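Local coordinates for NADH dehydrogenase, putative (Plasmodium falciparum, PDB 5JWC), which probably oxidises NADH through its bound FAD and passes the electrons to ubiquinone, as a type II NADH dehydrogenase of the malaria parasite, at residues I47-Y52 and L90-G95; F383-I388 and F411-N416; F487-Y492 and I507-T512. All blocks are in the same frame, centred on the assembly; numbering follows the deposited sequence.

In the fold
Followed from the N terminus, the chain makes three contacts in series: each closes before the next opens, so none nests in or crosses another. Contact 1 closes the loop between residues 52 and 90, joining the connection from helix 38-46 to strand 53-57 with the one leading into strand 99-109, both in the Rossmann-type nucleotide-binding fold. Contact 2 closes a shorter loop within the helical insertion, fastening a 3-10 turn to helix 403-416. Contact 3 brings helices 484-495 and 499-515 of the C-terminal domain together beside a bound inhibitor. The centres are 32 to 41 Å apart, so the three lie in different parts of the molecule.

Contact 1. Residues I47-Y52 and L90-G95; sequences IDFKKY and LRKKNG
The helix-to-strand connection of a Rossmann-type nucleotide-binding fold is pinned here by one lysine: Lys92 reaches from the type I turn Lys92-Gly95 to Ile47 and Phe49, just past the C-terminal end of helix 38-46. Its ammonium donates to the backbone oxygen of this connection, with Lys92 NZ 2.5 Å from Ile47 O, a length short enough to be read with caution. NZ meets the oxygen well off the line of the C=O bond, at 147°, and stands somewhat out of the carbonyl plane. The same nitrogen also bonds to Leu44 O, in the last turn of the helix.

On its way the lysine passes over the ring of Phe49, the two side chains crossing at about a right angle. Its extended chain brings CD to 3.5 Å from Phe49 CD2 and then carries NZ over the face, 3.8 Å from the centroid of the Phe49 ring and 14° off its normal, a cation-pi contact. Lys92 CE adds an off-centre CH-pi contact. Phe49 takes this place with CG beside its own backbone N (chi1 -71°), and its CE2 also lies 3.5 Å from Leu90 O. Beside it in the chain, Asp48 OD1 accepts from Lys50 N in an Asx turn, while Phe49 also packs against Leu44 and Tyr96.

The ammonium thus sits by carbonyls at and just past the helix end and over an aromatic face, both of which would be expected to favour a positive charge.

Contact 2. Residues F383-I388 and F411-N416; sequences FPQLSI and FEIDKN
In the helical insertion domain, a short 3-10 segment, residues 384-386, lies against helix 403-416, and Gln385 and Leu386 meet Ile413 and Asp414 there. The polar link runs between an amide and a carboxylate. Gln385 NE2 donates to Asp414 OD1 over 2.9 Å, with a nearly straight N-H...O angle of 162°. The acceptor lies close to the plane of the glutamine amide and is approached nearly along its C-O axis, although the amide and carboxylate planes are turned 62° apart.

The glutamine has CG between the backbone N and the carbonyl carbon (chi1 62°), and its chain turns once, at chi2, to bring the amide to the helix. Its CG methylene lies 4.0 Å from Ile413 CG2. That methyl also comes up to the backbone, 3.2 Å from Gln385 O, and at the other end of the isoleucine CD1 lies 3.8 Å from Leu386 CD2. Leu372 of helix 369-374 touches the side chains of both Leu386 and Ile413. A water lies between the two backbones, 3.1 Å from Gln385 O and 2.9 Å from Ile413 O.

Both polar side chains have further partners among residues 349-352: Gln385 NE2 also bonds to Lys349 O, Asp414 OD1 accepts from Leu351 N, and OD2 pairs with His352 ND1. The buried carboxylate therefore has three hydrogen-bond partners, two of them N-H donors (Gln385 NE2 and Leu351 N), which would be consistent with an ionised group, while the amide is held in one rotation by bonds to two oxygens.

Contact 3. Residues F487-Y492 and I507-T512; sequences FWKVVY and IDFIKT. With 4W0 (5-fluoro-3-methyl-2-{4-[4-(trifluoromethoxy)benzyl]phenyl}quinolin-4(1H)-one), chain M; TRT (fragment of triton X-100), chain J.
This is a side-chain contact between 484-495 and 499-515, successive helices of the NDH2 C-terminal domain, and it also lines an inhibitor site. The helices stand well apart, with the CA atoms of Lys489 and Phe509 9.6 Å from each other. Trp488, Lys489 and Phe509 bridge the gap through carbon, ring and cation-pi contacts.

Phe509 receives both partners. Lys489, extended beyond CG, lays its tip over one face, with CE 3.7 Å from the centroid of the Phe509 ring and only 6° off the normal. NZ follows at 4.1 Å from the same centroid, where it makes a cation-pi contact. Trp488 comes instead to the phenyl edge, near its plane, its CZ3 3.5 Å from Phe509 CZ, while the side chains cross at about a right angle. With chi1 at -176° the indole is carried away from the backbone N and toward Phe509. From the next turn, Tyr492, which touches FAD, sets its CD2 over the centre of one indole face. The edge of the quinolone of 4W0, at C6, points at the opposite face, offset toward the rim, in a steep edge-to-face approach.

The inhibitor thus sits beside the bridge between the helices. Its fluorine F1 lies 3.4 Å from Lys489 CE, and Phe509 also borders its ring. Val490 and Val491 touch a bound fragment of Triton X-100. On helix 499-515, Ile507 and Ile510 pack on Phe503 of the second subunit, so the helix that carries Phe509 also serves the dimer interface. Where indole and inhibitor meet, Trp488 CZ3 lies 3.4 Å from C6 of 4W0.

Contact 1. Residues I47-Y52 and L90-G95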
loop_
_atom_site.group_PDB
_atom_site.type_symbol
_atom_site.label_atom_id
_atom_site.label_comp_id
_atom_site.label_asym_id
_atom_site.label_seq_id
_atom_site.Cartn_x
_atom_site.Cartn_y
_atom_site.Cartn_z
ATOM N N ILE A 47 -20.525 6.872 -21.767
ATOM C CA ILE A 47 -21.897 6.467 -22.038
ATOM C C ILE A 47 -22.865 7.430 -21.331
ATOM O O ILE A 47 -22.616 7.854 -20.201
ATOM C CB ILE A 47 -22.142 5.014 -21.606
ATOM C CG1 ILE A 47 -23.500 4.512 -22.116
ATOM C CG2 ILE A 47 -21.968 4.843 -20.081
ATOM C CD1 ILE A 47 -23.623 4.535 -23.651
ATOM N N ASP A 48 -23.927 7.827 -22.025
ATOM C CA ASP A 48 -24.890 8.778 -21.467
ATOM C C ASP A 48 -25.783 8.114 -20.418
ATOM O O ASP A 48 -26.647 7.299 -20.752
ATOM C CB ASP A 48 -25.747 9.381 -22.579
ATOM C CG ASP A 48 -26.476 10.649 -22.141
ATOM O OD1 ASP A 48 -26.886 10.736 -20.966
ATOM O OD2 ASP A 48 -26.636 11.564 -22.983
ATOM N N PHE A 49 -25.589 8.477 -19.155
ATOM C CA PHE A 49 -26.376 7.901 -18.066
ATOM C C PHE A 49 -27.842 8.352 -18.110
ATOM O O PHE A 49 -28.701 7.720 -17.513
ATOM C CB PHE A 49 -25.770 8.264 -16.705
ATOM C CG PHE A 49 -24.467 7.568 -16.412
ATOM C CD1 PHE A 49 -24.168 6.347 -16.991
ATOM C CD2 PHE A 49 -23.539 8.143 -15.560
ATOM C CE1 PHE A 49 -22.954 5.710 -16.721
ATOM C CE2 PHE A 49 -22.330 7.507 -15.283
ATOM C CZ PHE A 49 -22.039 6.302 -15.862
ATOM N N LYS A 50 -28.123 9.451 -18.799
ATOM C CA LYS A 50 -29.509 9.881 -18.968
ATOM C C LYS A 50 -30.251 8.948 -19.930
ATOM O O LYS A 50 -31.411 8.600 -19.693
ATOM C CB LYS A 50 -29.573 11.323 -19.475
ATOM C CG LYS A 50 -30.980 11.923 -19.511
ATOM C CD LYS A 50 -30.917 13.425 -19.801
ATOM C CE LYS A 50 -32.282 14.098 -19.641
ATOM N NZ LYS A 50 -32.146 15.589 -19.632
ATOM N N LYS A 51 -29.570 8.516 -20.991
ATOM C CA LYS A 51 -30.206 7.705 -22.033
ATOM C C LYS A 51 -30.320 6.243 -21.646
ATOM O O LYS A 51 -31.245 5.556 -22.074
ATOM C CB LYS A 51 -29.441 7.836 -23.357
ATOM C CG LYS A 51 -29.314 9.288 -23.811
ATOM C CD LYS A 51 -28.790 9.439 -25.243
ATOM C CE LYS A 51 -28.819 10.909 -25.671
ATOM N NZ LYS A 51 -27.932 11.203 -26.847
ATOM N N TYR A 52 -29.384 5.755 -20.838
ATOM C CA TYR A 52 -29.373 4.344 -20.506
ATOM C C TYR A 52 -29.237 4.111 -19.015
ATOM O O TYR A 52 -28.795 4.978 -18.272
ATOM C CB TYR A 52 -28.239 3.618 -21.253
ATOM C CG TYR A 52 -28.339 3.669 -22.781
ATOM C CD1 TYR A 52 -29.051 2.703 -23.478
ATOM C CD2 TYR A 52 -27.717 4.675 -23.511
ATOM C CE1 TYR A 52 -29.142 2.733 -24.878
ATOM C CE2 TYR A 52 -27.805 4.714 -24.907
ATOM C CZ TYR A 52 -28.519 3.744 -25.576
ATOM O OH TYR A 52 -28.601 3.774 -26.950
ATOM N N LEU A 90 -19.374 7.471 -11.235
ATOM C CA LEU A 90 -20.737 6.985 -11.459
ATOM C C LEU A 90 -21.776 8.089 -11.467
ATOM O O LEU A 90 -22.912 7.859 -11.867
ATOM C CB LEU A 90 -21.129 5.939 -10.410
ATOM C CG LEU A 90 -20.476 4.559 -10.478
ATOM C CD1 LEU A 90 -20.990 3.656 -9.369
ATOM C CD2 LEU A 90 -20.707 3.896 -11.856
ATOM N N ARG A 91 -21.399 9.283 -11.028
ATOM C CA ARG A 91 -22.355 10.386 -10.905
ATOM C C ARG A 91 -21.961 11.522 -11.841
ATOM O O ARG A 91 -21.070 12.296 -11.537
ATOM C CB ARG A 91 -22.437 10.882 -9.448
ATOM C CG ARG A 91 -22.917 9.813 -8.468
ATOM C CD ARG A 91 -22.647 10.167 -6.998
ATOM N NE ARG A 91 -21.237 10.442 -6.731
ATOM C CZ ARG A 91 -20.320 9.493 -6.553
ATOM N NH1 ARG A 91 -20.663 8.209 -6.641
ATOM N NH2 ARG A 91 -19.058 9.825 -6.303
ATOM N N LYS A 92 -22.595 11.597 -13.004
ATOM C CA LYS A 92 -22.224 12.630 -13.955
ATOM C C LYS A 92 -22.955 13.934 -13.656
ATOM O O LYS A 92 -23.918 13.966 -12.885
ATOM C CB LYS A 92 -22.478 12.159 -15.389
ATOM C CG LYS A 92 -21.378 11.216 -15.877
ATOM C CD LYS A 92 -21.667 10.615 -17.249
ATOM C CE LYS A 92 -20.479 9.755 -17.691
ATOM N NZ LYS A 92 -20.859 8.642 -18.580
ATOM N N LYS A 93 -22.437 15.006 -14.247
ATOM C CA LYS A 93 -22.819 16.380 -13.950
ATOM C C LYS A 93 -24.312 16.643 -14.171
ATOM O O LYS A 93 -24.904 17.520 -13.526
ATOM C CB LYS A 93 -21.968 17.319 -14.797
ATOM C CG LYS A 93 -21.538 16.696 -16.117
ATOM C CD LYS A 93 -20.288 17.352 -16.689
ATOM C CE LYS A 93 -19.097 17.123 -15.761
ATOM N NZ LYS A 93 -17.788 17.407 -16.412
ATOM N N ASN A 94 -24.917 15.861 -15.064
ATOM C CA ASN A 94 -26.344 15.986 -15.384
ATOM C C ASN A 94 -27.275 15.665 -14.216
ATOM O O ASN A 94 -28.413 16.136 -14.186
ATOM C CB ASN A 94 -26.683 15.081 -16.574
ATOM C CG ASN A 94 -25.911 13.762 -16.551
ATOM O OD1 ASN A 94 -26.184 12.892 -15.724
ATOM N ND2 ASN A 94 -24.944 13.614 -17.454
ATOM N N GLY A 95 -26.785 14.874 -13.263
ATOM C CA GLY A 95 -27.608 14.380 -12.172
ATOM C C GLY A 95 -28.023 12.928 -12.361
ATOM O O GLY A 95 -28.684 12.336 -11.502
#

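Contact 2. Residues F383-I388 and F411-N416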
loop_
_atom_site.group_PDB
_atom_site.type_symbol
_atom_site.label_atom_id
_atom_site.label_comp_id
_atom_site.label_asym_id
_atom_site.label_seq_id
_atom_site.Cartn_x
_atom_site.Cartn_y
_atom_site.Cartn_z
ATOM N N PHE A 383 -16.479 -1.145 -44.779
ATOM C CA PHE A 383 -15.434 -2.167 -44.779
ATOM C C PHE A 383 -14.124 -1.590 -44.224
ATOM O O PHE A 383 -13.415 -0.888 -44.938
ATOM C CB PHE A 383 -15.189 -2.703 -46.199
ATOM C CG PHE A 383 -16.415 -3.244 -46.891
ATOM C CD1 PHE A 383 -16.815 -4.561 -46.706
ATOM C CD2 PHE A 383 -17.133 -2.447 -47.774
ATOM C CE1 PHE A 383 -17.928 -5.064 -47.375
ATOM C CE2 PHE A 383 -18.254 -2.942 -48.439
ATOM C CZ PHE A 383 -18.649 -4.248 -48.234
ATOM N N PRO A 384 -13.799 -1.874 -42.949
ATOM C CA PRO A 384 -12.582 -1.244 -42.404
ATOM C C PRO A 384 -11.304 -1.726 -43.106
ATOM O O PRO A 384 -10.291 -1.026 -43.094
ATOM C CB PRO A 384 -12.592 -1.670 -40.927
ATOM C CG PRO A 384 -13.366 -2.946 -40.908
ATOM C CD PRO A 384 -14.447 -2.769 -41.973
ATOM N N GLN A 385 -11.353 -2.907 -43.717
ATOM C CA GLN A 385 -10.174 -3.457 -44.370
ATOM C C GLN A 385 -9.755 -2.658 -45.630
ATOM O O GLN A 385 -8.662 -2.849 -46.141
ATOM C CB GLN A 385 -10.380 -4.948 -44.696
ATOM C CG GLN A 385 -11.507 -5.279 -45.653
ATOM C CD GLN A 385 -12.839 -5.477 -44.951
ATOM O OE1 GLN A 385 -13.269 -4.637 -44.160
ATOM N NE2 GLN A 385 -13.509 -6.583 -45.257
ATOM N N LEU A 386 -10.600 -1.742 -46.094
ATOM C CA LEU A 386 -10.253 -0.866 -47.217
ATOM C C LEU A 386 -9.513 0.372 -46.785
ATOM O O LEU A 386 -9.097 1.181 -47.626
ATOM C CB LEU A 386 -11.513 -0.428 -47.987
ATOM C CG LEU A 386 -12.180 -1.485 -48.850
ATOM C CD1 LEU A 386 -13.460 -0.929 -49.472
ATOM C CD2 LEU A 386 -11.220 -1.924 -49.932
ATOM N N SER A 387 -9.395 0.556 -45.475
ATOM C CA SER A 387 -8.700 1.712 -44.937
ATOM C C SER A 387 -7.263 1.761 -45.445
ATOM O O SER A 387 -6.605 0.721 -45.587
ATOM C CB SER A 387 -8.709 1.676 -43.405
ATOM O OG SER A 387 -7.944 2.738 -42.865
ATOM N N ILE A 388 -6.770 2.965 -45.713
ATOM C CA ILE A 388 -5.380 3.108 -46.131
ATOM C C ILE A 388 -4.428 2.688 -45.002
ATOM O O ILE A 388 -3.266 2.397 -45.249
ATOM C CB ILE A 388 -5.060 4.553 -46.566
ATOM C CG1 ILE A 388 -5.387 5.540 -45.446
ATOM C CG2 ILE A 388 -5.844 4.929 -47.821
ATOM C CD1 ILE A 388 -4.874 6.950 -45.726
ATOM N N PHE A 411 -10.955 -10.242 -52.334
ATOM C CA PHE A 411 -10.667 -11.356 -51.457
ATOM C C PHE A 411 -9.297 -11.193 -50.792
ATOM O O PHE A 411 -9.126 -11.540 -49.618
ATOM C CB PHE A 411 -10.732 -12.673 -52.237
ATOM C CG PHE A 411 -10.511 -13.897 -51.393
ATOM C CD1 PHE A 411 -11.576 -14.568 -50.829
ATOM C CD2 PHE A 411 -9.232 -14.394 -51.191
ATOM C CE1 PHE A 411 -11.376 -15.696 -50.060
ATOM C CE2 PHE A 411 -9.027 -15.519 -50.425
ATOM C CZ PHE A 411 -10.101 -16.169 -49.858
ATOM N N GLU A 412 -8.319 -10.672 -51.531
ATOM C CA GLU A 412 -6.992 -10.477 -50.948
ATOM C C GLU A 412 -7.025 -9.397 -49.874
ATOM O O GLU A 412 -6.324 -9.500 -48.863
ATOM C CB GLU A 412 -5.950 -10.126 -52.021
ATOM C CG GLU A 412 -5.585 -11.299 -52.947
ATOM C CD GLU A 412 -5.149 -12.551 -52.181
ATOM O OE1 GLU A 412 -4.313 -12.425 -51.256
ATOM O OE2 GLU A 412 -5.632 -13.665 -52.501
ATOM N N ILE A 413 -7.822 -8.360 -50.093
ATOM C CA ILE A 413 -7.976 -7.325 -49.070
ATOM C C ILE A 413 -8.644 -7.894 -47.803
ATOM O O ILE A 413 -8.197 -7.600 -46.686
ATOM C CB ILE A 413 -8.758 -6.122 -49.604
ATOM C CG1 ILE A 413 -8.094 -5.614 -50.898
ATOM C CG2 ILE A 413 -8.820 -4.993 -48.549
ATOM C CD1 ILE A 413 -8.813 -4.444 -51.557
ATOM N N ASP A 414 -9.686 -8.714 -47.978
ATOM C CA ASP A 414 -10.340 -9.377 -46.848
ATOM C C ASP A 414 -9.339 -10.173 -46.044
ATOM O O ASP A 414 -9.276 -10.076 -44.819
ATOM C CB ASP A 414 -11.447 -10.323 -47.313
ATOM C CG ASP A 414 -12.654 -9.589 -47.858
ATOM O OD1 ASP A 414 -12.915 -8.457 -47.423
ATOM O OD2 ASP A 414 -13.353 -10.156 -48.724
ATOM N N LYS A 415 -8.560 -10.972 -46.758
ATOM C CA LYS A 415 -7.594 -11.871 -46.157
ATOM C C LYS A 415 -6.490 -11.111 -45.405
ATOM O O LYS A 415 -5.999 -11.570 -44.376
ATOM C CB LYS A 415 -7.022 -12.758 -47.266
ATOM C CG LYS A 415 -6.133 -13.883 -46.845
ATOM C CD LYS A 415 -5.868 -14.764 -48.071
ATOM C CE LYS A 415 -4.705 -15.714 -47.859
ATOM N NZ LYS A 415 -3.426 -14.961 -47.747
ATOM N N ASN A 416 -6.129 -9.936 -45.916
ATOM C CA ASN A 416 -5.070 -9.112 -45.342
ATOM C C ASN A 416 -5.450 -8.358 -44.048
ATOM O O ASN A 416 -4.573 -7.924 -43.290
ATOM C CB ASN A 416 -4.618 -8.103 -46.394
ATOM C CG ASN A 416 -3.542 -7.184 -45.894
ATOM O OD1 ASN A 416 -3.766 -5.981 -45.701
ATOM N ND2 ASN A 416 -2.364 -7.737 -45.663
HETATM O O HOH W 1 -6.806 -5.285 -45.630
#

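Contact 3. Residues F487-Y492 and I507-T512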
loop_
_atom_site.group_PDB
_atom_site.type_symbol
_atom_site.label_atom_id
_atom_site.label_comp_id
_atom_site.label_asym_id
_atom_site.label_seq_id
_atom_site.Cartn_x
_atom_site.Cartn_y
_atom_site.Cartn_z
ATOM N N PHE A 487 9.672 14.442 -22.498
ATOM C CA PHE A 487 8.666 14.060 -23.474
ATOM C C PHE A 487 7.724 13.000 -22.919
ATOM O O PHE A 487 6.499 13.081 -23.072
ATOM C CB PHE A 487 9.337 13.535 -24.737
ATOM C CG PHE A 487 8.368 13.073 -25.769
ATOM C CD1 PHE A 487 7.644 13.994 -26.496
ATOM C CD2 PHE A 487 8.172 11.724 -26.005
ATOM C CE1 PHE A 487 6.742 13.591 -27.447
ATOM C CE2 PHE A 487 7.279 11.311 -26.970
ATOM C CZ PHE A 487 6.560 12.246 -27.689
ATOM N N TRP A 488 8.311 12.002 -22.275
ATOM C CA TRP A 488 7.546 10.921 -21.665
ATOM C C TRP A 488 6.526 11.501 -20.657
ATOM O O TRP A 488 5.351 11.154 -20.686
ATOM C CB TRP A 488 8.516 9.952 -21.006
ATOM C CG TRP A 488 7.959 8.717 -20.402
ATOM C CD1 TRP A 488 7.919 7.477 -20.966
ATOM C CD2 TRP A 488 7.421 8.579 -19.078
ATOM N NE1 TRP A 488 7.374 6.575 -20.083
ATOM C CE2 TRP A 488 7.063 7.219 -18.915
ATOM C CE3 TRP A 488 7.200 9.461 -18.018
ATOM C CZ2 TRP A 488 6.493 6.727 -17.734
ATOM C CZ3 TRP A 488 6.642 8.969 -16.835
ATOM C CH2 TRP A 488 6.295 7.614 -16.708
ATOM N N LYS A 489 6.971 12.416 -19.800
ATOM C CA LYS A 489 6.082 13.019 -18.788
ATOM C C LYS A 489 4.946 13.838 -19.413
ATOM O O LYS A 489 3.785 13.745 -18.998
ATOM C CB LYS A 489 6.903 13.895 -17.848
ATOM C CG LYS A 489 7.979 13.102 -17.122
ATOM C CD LYS A 489 8.673 13.914 -16.055
ATOM C CE LYS A 489 9.742 13.043 -15.399
ATOM N NZ LYS A 489 10.546 13.792 -14.417
ATOM N N VAL A 490 5.285 14.638 -20.417
ATOM C CA VAL A 490 4.290 15.425 -21.136
ATOM C C VAL A 490 3.240 14.519 -21.759
ATOM O O VAL A 490 2.038 14.825 -21.718
ATOM C CB VAL A 490 4.936 16.300 -22.239
ATOM C CG1 VAL A 490 3.873 16.869 -23.159
ATOM C CG2 VAL A 490 5.737 17.425 -21.607
ATOM N N VAL A 491 3.680 13.401 -22.336
ATOM C CA VAL A 491 2.717 12.497 -22.944
ATOM C C VAL A 491 1.857 11.876 -21.859
ATOM O O VAL A 491 0.644 11.985 -21.889
ATOM C CB VAL A 491 3.387 11.382 -23.765
ATOM C CG1 VAL A 491 2.356 10.316 -24.123
ATOM C CG2 VAL A 491 4.032 11.964 -25.015
ATOM N N TYR A 492 2.484 11.231 -20.887
ATOM C CA TYR A 492 1.683 10.498 -19.910
ATOM C C TYR A 492 0.778 11.365 -19.048
ATOM O O TYR A 492 -0.316 10.920 -18.699
ATOM C CB TYR A 492 2.580 9.623 -19.026
ATOM C CG TYR A 492 2.717 8.279 -19.682
ATOM C CD1 TYR A 492 1.609 7.473 -19.840
ATOM C CD2 TYR A 492 3.922 7.849 -20.211
ATOM C CE1 TYR A 492 1.693 6.250 -20.471
ATOM C CE2 TYR A 492 4.024 6.615 -20.848
ATOM C CZ TYR A 492 2.902 5.824 -20.977
ATOM O OH TYR A 492 2.981 4.598 -21.612
ATOM N N ILE A 507 3.513 14.915 -8.111
ATOM C CA ILE A 507 4.053 14.833 -6.749
ATOM C C ILE A 507 5.068 13.697 -6.628
ATOM O O ILE A 507 6.130 13.856 -6.014
ATOM C CB ILE A 507 2.939 14.614 -5.697
ATOM C CG1 ILE A 507 2.023 15.841 -5.601
ATOM C CG2 ILE A 507 3.535 14.243 -4.315
ATOM C CD1 ILE A 507 2.758 17.157 -5.392
ATOM N N ASP A 508 4.747 12.552 -7.226
ATOM C CA ASP A 508 5.644 11.409 -7.169
ATOM C C ASP A 508 7.012 11.709 -7.777
ATOM O O ASP A 508 8.033 11.244 -7.269
ATOM C CB ASP A 508 5.023 10.198 -7.875
ATOM C CG ASP A 508 4.073 9.424 -6.968
ATOM O OD1 ASP A 508 3.923 9.813 -5.780
ATOM O OD2 ASP A 508 3.491 8.418 -7.436
ATOM N N PHE A 509 7.051 12.483 -8.859
ATOM C CA PHE A 509 8.351 12.808 -9.441
ATOM C C PHE A 509 9.115 13.791 -8.556
ATOM O O PHE A 509 10.322 13.646 -8.386
ATOM C CB PHE A 509 8.190 13.324 -10.874
ATOM C CG PHE A 509 8.038 12.211 -11.879
ATOM C CD1 PHE A 509 9.058 11.277 -12.040
ATOM C CD2 PHE A 509 6.885 12.077 -12.642
ATOM C CE1 PHE A 509 8.935 10.235 -12.934
ATOM C CE2 PHE A 509 6.760 11.059 -13.539
ATOM C CZ PHE A 509 7.790 10.126 -13.689
ATOM N N ILE A 510 8.422 14.769 -7.977
ATOM C CA ILE A 510 9.044 15.611 -6.957
ATOM C C ILE A 510 9.566 14.763 -5.791
ATOM O O ILE A 510 10.706 14.927 -5.352
ATOM C CB ILE A 510 8.081 16.663 -6.391
ATOM C CG1 ILE A 510 7.578 17.584 -7.503
ATOM C CG2 ILE A 510 8.777 17.483 -5.291
ATOM C CD1 ILE A 510 8.679 18.345 -8.184
ATOM N N LYS A 511 8.723 13.857 -5.299
ATOM C CA LYS A 511 9.067 13.029 -4.153
ATOM C C LYS A 511 10.321 12.208 -4.418
ATOM O O LYS A 511 11.229 12.136 -3.590
ATOM C CB LYS A 511 7.892 12.107 -3.794
ATOM C CG LYS A 511 8.111 11.241 -2.535
ATOM C CD LYS A 511 8.772 9.881 -2.843
ATOM C CE LYS A 511 9.154 9.139 -1.545
ATOM N NZ LYS A 511 7.937 8.719 -0.773
ATOM N N THR A 512 10.339 11.562 -5.572
ATOM C CA THR A 512 11.430 10.688 -5.965
ATOM C C THR A 512 12.720 11.481 -6.162
ATOM O O THR A 512 13.791 11.042 -5.753
ATOM C CB THR A 512 11.052 9.921 -7.232
ATOM O OG1 THR A 512 10.078 8.935 -6.877
ATOM C CG2 THR A 512 12.232 9.220 -7.819
HETATM C C1 4W0 M . 10.077 6.565 -16.016
HETATM C C2 4W0 M . 11.224 6.364 -15.230
HETATM C C3 4W0 M . 12.130 7.418 -15.020
HETATM C C4 4W0 M . 11.909 8.683 -15.594
HETATM C C5 4W0 M . 10.764 8.886 -16.375
HETATM C C6 4W0 M . 9.852 7.843 -16.588
HETATM O O1 4W0 M . 23.968 5.315 -12.658
HETATM C C7 4W0 M . 12.886 9.804 -15.358
HETATM C C8 4W0 M . 14.075 9.574 -14.554
HETATM C C9 4W0 M . 14.294 8.237 -13.958
HETATM C C10 4W0 M . 15.499 7.851 -13.129
HETATM C C11 4W0 M . 16.777 7.885 -13.690
HETATM C C12 4W0 M . 17.892 7.490 -12.959
HETATM C C13 4W0 M . 17.688 7.036 -11.675
HETATM C C14 4W0 M . 16.436 6.969 -11.129
HETATM C C15 4W0 M . 15.330 7.361 -11.851
HETATM O O2 4W0 M . 12.696 10.900 -15.841
HETATM N N 4W0 M . 13.343 7.183 -14.195
HETATM C C16 4W0 M . 18.777 6.576 -10.753
HETATM C C17 4W0 M . 20.133 6.226 -11.302
HETATM C C18 4W0 M . 20.277 5.290 -12.317
HETATM C C19 4W0 M . 21.557 4.990 -12.777
HETATM C C20 4W0 M . 22.670 5.606 -12.193
HETATM C C21 4W0 M . 22.517 6.533 -11.168
HETATM C C22 4W0 M . 21.245 6.834 -10.720
HETATM C C23 4W0 M . 15.042 10.713 -14.331
HETATM F F1 4W0 M . 10.545 10.085 -16.916
HETATM C C24 4W0 M . 24.411 6.069 -13.760
HETATM F F2 4W0 M . 23.643 5.763 -14.809
HETATM F F3 4W0 M . 25.685 5.748 -14.039
HETATM F F4 4W0 M . 24.307 7.373 -13.463
HETATM C C25 TRT J . -4.973 6.656 -24.871
HETATM O O24 TRT J . -4.353 5.971 -23.824
HETATM C C23 TRT J . -3.886 4.700 -24.271
HETATM C C22 TRT J . -2.586 4.395 -23.599
HETATM O O21 TRT J . -1.491 4.918 -24.402
HETATM C C20 TRT J . -0.258 4.826 -23.709
HETATM C C19 TRT J . 0.906 4.994 -24.676
HETATM O O18 TRT J . 0.992 6.316 -25.262
HETATM C C17 TRT J . 1.846 6.333 -26.398
HETATM C C16 TRT J . 1.880 7.771 -26.996
HETATM O O15 TRT J . 0.722 8.034 -27.842
HETATM C C12 TRT J . 0.405 9.421 -27.660
HETATM C C13 TRT J . 1.438 10.372 -27.880
HETATM C C14 TRT J . 1.184 11.735 -27.671
HETATM C C11 TRT J . -0.855 9.823 -27.221
HETATM C C10 TRT J . -1.115 11.197 -27.013
HETATM C C9 TRT J . -0.096 12.152 -27.242
HETATM C C6 TRT J . -0.378 13.642 -27.008
HETATM C C8 TRT J . -0.999 14.293 -28.269
HETATM C C7 TRT J . -1.413 13.724 -25.884
HETATM C C5 TRT J . 0.939 14.300 -26.409
HETATM C C1 TRT J . 1.846 15.383 -27.149
HETATM C C2 TRT J . 2.304 14.974 -28.564
HETATM C C4 TRT J . 1.181 16.767 -27.114
HETATM C C3 TRT J . 3.123 15.521 -26.335
#